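Long-range contact in 4-oxalocrotonate tautomerase (Thermus thermophilus, PDB 3ABF), which is a small beta-alpha protein of the tautomerase family in the MIF clan, assembled from six copies of one short chain: residues Thr7-Arg12 against Val46-Trp51. Sequence-based numbering, arbitrary orientation.
Sequences TLLEGR and VRRDQW
L9 and W51 meet because of how each is turned at its first torsion: CG of L9 stands anti to its own carbonyl carbon (chi1 -72°), and W51 takes an unusual chi1 of -145° that lays its six-membered ring along T7, L8 and L9. L9 comes to that ring at its edge, CD2 lying 3.6 Å from W51 CE3, with CG near the ring plane. One face of the indole is taken by T7, whose methyl CG2 sits above it, offset toward the rim, 4.1 Å from W51 CZ2. The same methyl also touches V46 CG1. L9 spreads its two methyls: CD2 also packs on V46 CG2 at 3.9 Å, while CD1 lies over the centre of the R48 guanidinium, the two side chains crossing at about a right angle.

The backbones pair in parallel. V46 straddles L9 with two hydrogen bonds: its N gives to L8 O at 2.9 Å, and its O accepts from E10 N at 3.0 Å. The L9 CA-H points at that same V46 oxygen, giving it a second, softer contact. Just past this bridge the chain turns, and the side-chain oxygen OE1 of Q50 takes the N-H of R47 in a nearly straight bond (169°). E10 runs alongside R47, its OE2 3.5 Å from R47 CG; its other oxygen, OE1, makes a salt bridge to R47 of another subunit.

Both T7 and W51 carry on in antiparallel ladders with strands of two different neighbouring subunits. The contact closes the parallel pairing of strands 2-9 and 39-46, where both strands end (L9 and V46), in the beta-alpha-beta core of the tautomerase fold, knitted into the hexamer.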
ATOM      1  N   THR A   7      10.281   0.690  -2.375  1.00 16.36           N
ATOM      2  CA  THR A   7      10.355   1.358  -1.087  1.00 19.48           C
ATOM      3  C   THR A   7      11.827   1.391  -0.710  1.00 15.71           C
ATOM      4  O   THR A   7      12.479   0.353  -0.645  1.00 21.59           O
ATOM      5  CB  THR A   7       9.533   0.613  -0.027  1.00 15.49           C
ATOM      6  OG1 THR A   7       8.163   0.569  -0.445  1.00 19.86           O
ATOM      7  CG2 THR A   7       9.607   1.328   1.312  1.00 24.68           C
ATOM      8  N   LEU A   8      12.355   2.598  -0.508  1.00 15.40           N
ATOM      9  CA  LEU A   8      13.760   2.777  -0.149  1.00 20.28           C
ATOM     10  C   LEU A   8      13.942   4.081   0.612  1.00 21.16           C
ATOM     11  O   LEU A   8      13.068   4.941   0.590  1.00 17.96           O
ATOM     12  CB  LEU A   8      14.635   2.808  -1.408  1.00 20.29           C
ATOM     13  CG  LEU A   8      14.516   4.027  -2.333  1.00 21.83           C
ATOM     14  CD1 LEU A   8      15.515   3.882  -3.464  1.00 25.11           C
ATOM     15  CD2 LEU A   8      13.103   4.161  -2.897  1.00 31.09           C
ATOM     16  N   LEU A   9      15.081   4.230   1.280  1.00 24.80           N
ATOM     17  CA  LEU A   9      15.348   5.442   2.038  1.00 21.67           C
ATOM     18  C   LEU A   9      15.558   6.600   1.089  1.00 25.03           C
ATOM     19  O   LEU A   9      16.161   6.435   0.023  1.00 21.10           O
ATOM     20  CB  LEU A   9      16.586   5.265   2.921  1.00 25.41           C
ATOM     21  CG  LEU A   9      16.442   4.359   4.151  1.00 24.66           C
ATOM     22  CD1 LEU A   9      17.810   4.160   4.790  1.00 27.59           C
ATOM     23  CD2 LEU A   9      15.471   4.984   5.155  1.00 22.85           C
ATOM     24  N   GLU A  10      15.069   7.772   1.493  1.00 19.71           N
ATOM     25  CA  GLU A  10      15.189   8.980   0.701  1.00 20.41           C
ATOM     26  C   GLU A  10      16.658   9.394   0.600  1.00 24.00           C
ATOM     27  O   GLU A  10      17.451   9.082   1.485  1.00 26.90           O
ATOM     28  CB  GLU A  10      14.371  10.103   1.355  1.00 25.71           C
ATOM     29  CG  GLU A  10      14.221  11.349   0.500  1.00 27.55           C
ATOM     30  CD  GLU A  10      13.108  12.277   0.989  1.00 30.44           C
ATOM     31  OE1 GLU A  10      12.891  13.321   0.345  1.00 25.74           O
ATOM     32  OE2 GLU A  10      12.447  11.967   2.007  1.00 30.21           O
ATOM     33  N   GLY A  11      17.026  10.079  -0.477  1.00 26.37           N
ATOM     34  CA  GLY A  11      18.404  10.526  -0.584  1.00 32.28           C
ATOM     35  C   GLY A  11      19.209  10.130  -1.805  1.00 40.42           C
ATOM     36  O   GLY A  11      20.222  10.766  -2.105  1.00 43.31           O
ATOM     37  N   ARG A  12      18.787   9.095  -2.518  1.00 29.63           N
ATOM     38  CA  ARG A  12      19.541   8.674  -3.693  1.00 40.29           C
ATOM     39  C   ARG A  12      19.635   9.825  -4.692  1.00 34.30           C
ATOM     40  O   ARG A  12      18.680  10.585  -4.873  1.00 33.57           O
ATOM     41  CB  ARG A  12      18.873   7.466  -4.348  1.00 39.89           C
ATOM     42  CG  ARG A  12      18.766   6.252  -3.443  1.00 38.44           C
ATOM     43  CD  ARG A  12      20.108   5.602  -3.203  1.00 48.04           C
ATOM     44  NE  ARG A  12      19.981   4.398  -2.385  1.00 57.78           N
ATOM     45  CZ  ARG A  12      20.878   3.413  -2.354  1.00 64.17           C
ATOM     46  NH1 ARG A  12      20.681   2.354  -1.577  1.00 60.69           N
ATOM     47  NH2 ARG A  12      21.968   3.482  -3.110  1.00 50.07           N
ATOM     48  N   VAL A  46      11.234   6.723   1.913  1.00 15.53           N
ATOM     49  CA  VAL A  46      10.884   6.903   3.311  1.00 24.06           C
ATOM     50  C   VAL A  46      12.021   7.557   4.072  1.00 22.94           C
ATOM     51  O   VAL A  46      13.197   7.354   3.769  1.00 22.37           O
ATOM     52  CB  VAL A  46      10.499   5.563   3.963  1.00 23.03           C
ATOM     53  CG1 VAL A  46       9.443   4.871   3.109  1.00 26.49           C
ATOM     54  CG2 VAL A  46      11.708   4.683   4.114  1.00 30.80           C
ATOM     55  N   ARG A  47      11.657   8.367   5.054  1.00 20.05           N
ATOM     56  CA  ARG A  47      12.657   9.056   5.839  1.00 17.55           C
ATOM     57  C   ARG A  47      13.203   8.133   6.907  1.00 16.27           C
ATOM     58  O   ARG A  47      12.579   7.146   7.263  1.00 14.23           O
ATOM     59  CB  ARG A  47      12.057  10.334   6.432  1.00 20.98           C
ATOM     60  CG  ARG A  47      11.569  11.286   5.322  1.00 25.97           C
ATOM     61  CD  ARG A  47      11.532  12.721   5.796  1.00 28.12           C
ATOM     62  NE  ARG A  47      10.454  12.951   6.755  1.00 39.17           N
ATOM     63  CZ  ARG A  47       9.181  13.121   6.416  1.00 42.36           C
ATOM     64  NH1 ARG A  47       8.268  13.325   7.359  1.00 29.91           N
ATOM     65  NH2 ARG A  47       8.823  13.091   5.133  1.00 35.45           N
ATOM     66  N   ARG A  48      14.384   8.450   7.418  1.00 22.36           N
ATOM     67  CA  ARG A  48      14.997   7.600   8.429  1.00 17.24           C
ATOM     68  C   ARG A  48      14.207   7.467   9.721  1.00 19.33           C
ATOM     69  O   ARG A  48      14.343   6.465  10.416  1.00 18.25           O
ATOM     70  CB  ARG A  48      16.421   8.082   8.712  1.00 24.70           C
ATOM     71  CG  ARG A  48      17.391   7.728   7.587  1.00 26.44           C
ATOM     72  CD  ARG A  48      18.793   8.214   7.911  1.00 49.32           C
ATOM     73  NE  ARG A  48      19.805   7.622   7.040  1.00 56.71           N
ATOM     74  CZ  ARG A  48      19.790   7.706   5.716  1.00 50.32           C
ATOM     75  NH1 ARG A  48      20.751   7.140   4.999  1.00 63.64           N
ATOM     76  NH2 ARG A  48      18.812   8.347   5.107  1.00 51.10           N
ATOM     77  N   ASP A  49      13.392   8.462  10.067  1.00 17.50           N
ATOM     78  CA  ASP A  49      12.602   8.349  11.291  1.00 13.43           C
ATOM     79  C   ASP A  49      11.232   7.705  11.010  1.00 18.84           C
ATOM     80  O   ASP A  49      10.327   7.797  11.829  1.00 26.87           O
ATOM     81  CB  ASP A  49      12.441   9.722  11.970  1.00 19.98           C
ATOM     82  CG  ASP A  49      11.628  10.708  11.143  1.00 29.81           C
ATOM     83  OD1 ASP A  49      11.646  10.620   9.897  1.00 21.43           O
ATOM     84  OD2 ASP A  49      10.985  11.597  11.751  1.00 33.32           O
ATOM     85  N   GLN A  50      11.100   7.040   9.857  1.00 15.33           N
ATOM     86  CA  GLN A  50       9.853   6.355   9.487  1.00 12.03           C
ATOM     87  C   GLN A  50      10.082   4.882   9.144  1.00 16.50           C
ATOM     88  O   GLN A  50       9.155   4.190   8.715  1.00 17.46           O
ATOM     89  CB  GLN A  50       9.232   7.004   8.256  1.00 17.66           C
ATOM     90  CG  GLN A  50       8.952   8.479   8.381  1.00 17.51           C
ATOM     91  CD  GLN A  50       8.352   9.044   7.122  1.00 21.82           C
ATOM     92  OE1 GLN A  50       8.825   8.766   6.020  1.00 17.43           O
ATOM     93  NE2 GLN A  50       7.314   9.866   7.275  1.00 21.90           N
ATOM     94  N   TRP A  51      11.303   4.405   9.316  1.00 14.12           N
ATOM     95  CA  TRP A  51      11.609   3.015   8.971  1.00 12.21           C
ATOM     96  C   TRP A  51      12.407   2.377  10.083  1.00 17.15           C
ATOM     97  O   TRP A  51      13.389   2.941  10.563  1.00 15.34           O
ATOM     98  CB  TRP A  51      12.413   2.955   7.662  1.00 22.63           C
ATOM     99  CG  TRP A  51      12.057   1.719   6.816  1.00 36.08           C
ATOM    100  CD1 TRP A  51      11.156   0.733   7.140  1.00 40.57           C
ATOM    101  CD2 TRP A  51      12.580   1.369   5.527  1.00 28.06           C
ATOM    102  NE1 TRP A  51      11.088  -0.202   6.132  1.00 36.26           N
ATOM    103  CE2 TRP A  51      11.950   0.162   5.132  1.00 37.14           C
ATOM    104  CE3 TRP A  51      13.518   1.951   4.670  1.00 36.44           C
ATOM    105  CZ2 TRP A  51      12.230  -0.466   3.916  1.00 32.83           C
ATOM    106  CZ3 TRP A  51      13.797   1.321   3.454  1.00 40.94           C
ATOM    107  CH2 TRP A  51      13.154   0.128   3.093  1.00 41.06           C
TER